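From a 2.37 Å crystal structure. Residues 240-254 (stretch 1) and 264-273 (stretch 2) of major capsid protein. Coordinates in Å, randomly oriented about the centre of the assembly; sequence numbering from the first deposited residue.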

# COMPACT_ATOMS: atom_id res chain seq x y z
N ASN B 240 -9.30 -20.22 7.24
CA ASN B 240 -8.94 -21.52 6.69
C ASN B 240 -8.04 -22.24 7.68
O ASN B 240 -7.13 -21.63 8.26
CB ASN B 240 -8.22 -21.38 5.34
CG ASN B 240 -9.14 -20.89 4.24
OD1 ASN B 240 -10.20 -20.32 4.50
ND2 ASN B 240 -8.74 -21.13 2.99
N ILE B 241 -8.31 -23.52 7.90
CA ILE B 241 -7.47 -24.38 8.73
C ILE B 241 -7.22 -25.66 7.96
O ILE B 241 -8.17 -26.34 7.55
CB ILE B 241 -8.12 -24.68 10.10
CG1 ILE B 241 -8.30 -23.39 10.90
CG2 ILE B 241 -7.27 -25.67 10.87
CD1 ILE B 241 -8.88 -23.62 12.29
N ALA B 242 -5.95 -25.98 7.74
CA ALA B 242 -5.58 -27.10 6.89
C ALA B 242 -6.26 -28.38 7.35
O ALA B 242 -6.22 -28.73 8.53
CB ALA B 242 -4.06 -27.28 6.89
N SER B 243 -6.90 -29.07 6.39
CA SER B 243 -7.53 -30.37 6.56
C SER B 243 -8.85 -30.32 7.32
O SER B 243 -9.30 -31.35 7.84
CB SER B 243 -6.59 -31.38 7.23
OG SER B 243 -5.35 -31.46 6.54
N THR B 244 -9.50 -29.16 7.41
CA THR B 244 -10.83 -29.08 8.00
C THR B 244 -11.60 -27.95 7.30
O THR B 244 -11.10 -27.32 6.37
CB THR B 244 -10.77 -28.87 9.51
OG1 THR B 244 -12.07 -29.05 10.08
CG2 THR B 244 -10.27 -27.48 9.84
N THR B 245 -12.82 -27.71 7.77
CA THR B 245 -13.73 -26.81 7.08
C THR B 245 -14.71 -26.21 8.08
O THR B 245 -15.01 -26.84 9.10
CB THR B 245 -14.50 -27.54 5.97
OG1 THR B 245 -15.45 -26.66 5.37
CG2 THR B 245 -15.23 -28.75 6.54
N PRO B 246 -15.22 -25.00 7.82
CA PRO B 246 -16.36 -24.51 8.60
C PRO B 246 -17.69 -25.06 8.15
O PRO B 246 -18.66 -25.03 8.93
CB PRO B 246 -16.29 -22.99 8.39
CG PRO B 246 -15.69 -22.85 7.03
CD PRO B 246 -14.70 -23.98 6.90
N TRP B 247 -17.78 -25.57 6.92
CA TRP B 247 -19.04 -26.09 6.41
C TRP B 247 -19.42 -27.38 7.11
O TRP B 247 -18.57 -28.22 7.43
CB TRP B 247 -18.93 -26.34 4.90
CG TRP B 247 -18.93 -25.10 4.08
CD1 TRP B 247 -17.85 -24.49 3.50
CD2 TRP B 247 -20.07 -24.30 3.74
NE1 TRP B 247 -18.25 -23.37 2.82
CE2 TRP B 247 -19.61 -23.22 2.95
CE3 TRP B 247 -21.44 -24.39 4.02
CZ2 TRP B 247 -20.46 -22.25 2.45
CZ3 TRP B 247 -22.28 -23.41 3.52
CH2 TRP B 247 -21.79 -22.36 2.74
N GLY B 248 -20.72 -27.54 7.36
CA GLY B 248 -21.21 -28.80 7.89
C GLY B 248 -20.91 -29.95 6.95
O GLY B 248 -20.84 -29.79 5.73
N SER B 249 -20.72 -31.13 7.54
CA SER B 249 -20.32 -32.30 6.75
C SER B 249 -21.27 -32.70 5.63
O SER B 249 -20.77 -33.20 4.61
CB SER B 249 -20.08 -33.49 7.70
OG SER B 249 -21.22 -33.75 8.50
N PRO B 250 -22.60 -32.53 5.72
CA PRO B 250 -23.47 -33.01 4.63
C PRO B 250 -23.17 -32.41 3.26
O PRO B 250 -23.57 -33.00 2.25
CB PRO B 250 -24.87 -32.62 5.11
CG PRO B 250 -24.78 -32.67 6.57
CD PRO B 250 -23.41 -32.15 6.90
N ILE B 251 -22.48 -31.27 3.18
CA ILE B 251 -22.19 -30.62 1.91
C ILE B 251 -20.72 -30.70 1.54
O ILE B 251 -20.33 -30.22 0.46
CB ILE B 251 -22.67 -29.16 1.90
CG1 ILE B 251 -23.01 -28.70 0.48
CG2 ILE B 251 -21.63 -28.24 2.54
CD1 ILE B 251 -23.71 -27.35 0.42
N VAL B 252 -19.89 -31.32 2.37
CA VAL B 252 -18.44 -31.30 2.19
C VAL B 252 -18.00 -32.53 1.41
O VAL B 252 -18.31 -33.67 1.78
CB VAL B 252 -17.73 -31.23 3.55
CG1 VAL B 252 -16.24 -31.47 3.38
CG2 VAL B 252 -17.98 -29.89 4.21
N ALA B 253 -17.25 -32.29 0.32
CA ALA B 253 -16.59 -33.34 -0.45
C ALA B 253 -17.58 -34.38 -0.96
O ALA B 253 -17.42 -35.59 -0.76
CB ALA B 253 -15.48 -34.01 0.37
N LEU B 254 -18.62 -33.90 -1.64
CA LEU B 254 -19.62 -34.78 -2.23
C LEU B 254 -19.21 -35.19 -3.63
O LEU B 254 -18.55 -34.44 -4.36
CB LEU B 254 -20.98 -34.08 -2.28
CG LEU B 254 -21.55 -33.53 -0.97
CD1 LEU B 254 -22.80 -32.71 -1.24
CD2 LEU B 254 -21.85 -34.66 0.00
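Stretch 2 264-273: GSPVNAAITA

Stretch 2 lies antiparallel along stretch 1 as an extended, irregular strand-like segment, held mainly by hydrogen bonds that involve the backbone and buried further by a proline packed on a tryptophan, with 820 Å² covered in all. It contains no regular helix or strand, yet most of its residues have extended backbone angles; Gly 264 (phi 102°, psi -8°) and Ala 270 (-96°, -22°) depart from this. Its direction follows from the pairing of CA atoms: Val 252 with Pro 266 at 5.2 Å, Thr 244 with Asn 268 at 4.8 Å, and Ile 241 with Thr 272 at 4.2 Å, so that stretch 2 ascends in number as stretch 1 descends. The register is not continuous, because stretch 1 spends residues 245-251 on a detour that includes a 3-10 segment at 249-251, whereas stretch 2 passes from Pro 266 to Asn 268 in two steps.

At the far end of stretch 2, Ala 273 pairs with Asn 240 in antiparallel fashion: Ala 273 N donates to Asn 240 O at 2.9 Å, and the return bond from Asn 240 N to Ala 273 O is weak at 3.4 Å. The CB atoms of Asn 240 and Ala 273 point to the same face and lie 4.4 Å apart. Asn 240 O is also approached by Thr 272 CA at 3.1 Å, a CA-H...O contact. Next along, the side chain of Thr 272, chi1 in the m well, places OG1 2.8 Å from Ala 242 N and accepts its hydrogen bond.

A type II turn from Ile 241 to Thr 244 then bends stretch 1, closed by Thr 244 N to Ile 241 O at 3.1 Å. Ala 269 meets this turn with both backbone polar atoms: its O accepts from Ser 243 N at 3.0 Å in a nearly straight bond, and its N donates to Thr 244 O at 3.2 Å. Its CB points toward stretch 1, 3.7 Å from Ile 241 O and 4.0 Å from Asn 240 CB. Asn 268 lies beside the turn, its OD1 3.5 Å from Thr 244 CA.

Nearer the start of stretch 2, the CA-to-CB bond of Val 267 points away from stretch 1, yet CG1 still comes within 4.1 Å of Ala 253 CA, and Val 267 O takes a hydrogen bond from a water at 2.9 Å; the same water lies 2.7 Å from Thr 245 OG1, bridging the two stretches. Pro 266 sets CG over one face of the Trp 247 ring, 3.6 Å from the centroid of the five-membered ring in a CH-pi contact, while Ile 251 CG2 lies 4.0 Å from that CG. The carbonyl of Pro 266 accepts from Ala 253 N, with N to O at 2.9 Å.

Ser 265 finishes the contact near the start of stretch 2. Its CB points toward stretch 1, and its OG donates to Ile 251 O at 2.8 Å and accepts from Leu 254 N at 2.9 Å, so one hydroxyl links Ile 251 and Leu 254, the residues flanking Val 252 and Ala 253.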

# COMPACT_ATOMS: atom_id res chain seq x y z
N GLY B 264 -19.58 -26.97 -6.48
CA GLY B 264 -20.36 -26.34 -5.44
C GLY B 264 -20.26 -27.02 -4.09
O GLY B 264 -20.77 -26.47 -3.10
N SER B 265 -19.64 -28.19 -4.03
CA SER B 265 -19.42 -28.88 -2.76
C SER B 265 -18.05 -28.50 -2.23
O SER B 265 -17.03 -28.94 -2.79
CB SER B 265 -19.52 -30.39 -2.95
OG SER B 265 -19.01 -31.08 -1.82
N PRO B 266 -17.96 -27.70 -1.17
CA PRO B 266 -16.65 -27.32 -0.64
C PRO B 266 -15.90 -28.52 -0.09
O PRO B 266 -16.49 -29.52 0.35
CB PRO B 266 -16.98 -26.32 0.47
CG PRO B 266 -18.40 -26.62 0.84
CD PRO B 266 -19.06 -27.07 -0.42
N VAL B 267 -14.57 -28.43 -0.12
CA VAL B 267 -13.69 -29.46 0.40
C VAL B 267 -12.82 -28.85 1.49
O VAL B 267 -12.85 -27.64 1.74
CB VAL B 267 -12.83 -30.11 -0.70
CG1 VAL B 267 -13.71 -30.70 -1.79
CG2 VAL B 267 -11.87 -29.09 -1.29
N ASN B 268 -12.03 -29.70 2.14
CA ASN B 268 -11.12 -29.24 3.18
C ASN B 268 -10.16 -28.20 2.62
O ASN B 268 -9.85 -28.18 1.43
CB ASN B 268 -10.33 -30.41 3.76
CG ASN B 268 -11.19 -31.31 4.63
OD1 ASN B 268 -12.12 -30.86 5.29
ND2 ASN B 268 -10.86 -32.60 4.65
N ALA B 269 -9.69 -27.32 3.51
CA ALA B 269 -8.74 -26.30 3.11
C ALA B 269 -7.34 -26.89 2.98
O ALA B 269 -6.97 -27.85 3.66
CB ALA B 269 -8.73 -25.16 4.13
N ALA B 270 -6.56 -26.30 2.07
CA ALA B 270 -5.18 -26.72 1.87
C ALA B 270 -4.18 -25.87 2.64
O ALA B 270 -3.06 -26.33 2.89
CB ALA B 270 -4.82 -26.69 0.37
N ILE B 271 -4.54 -24.64 3.01
CA ILE B 271 -3.69 -23.76 3.79
C ILE B 271 -4.46 -23.31 5.03
O ILE B 271 -5.67 -23.48 5.14
CB ILE B 271 -3.21 -22.54 2.98
CG1 ILE B 271 -4.38 -21.62 2.66
CG2 ILE B 271 -2.50 -22.98 1.71
CD1 ILE B 271 -3.97 -20.32 2.00
N THR B 272 -3.72 -22.73 5.97
CA THR B 272 -4.28 -22.14 7.18
C THR B 272 -4.02 -20.64 7.14
O THR B 272 -2.86 -20.21 7.11
CB THR B 272 -3.66 -22.76 8.43
OG1 THR B 272 -3.95 -24.16 8.47
CG2 THR B 272 -4.20 -22.09 9.69
N ALA B 273 -5.09 -19.84 7.15
CA ALA B 273 -4.96 -18.42 6.87
C ALA B 273 -5.85 -17.59 7.78
O ALA B 273 -6.89 -18.04 8.26
CB ALA B 273 -5.30 -18.11 5.41
O HOH W 1 -14.08 -25.62 3.35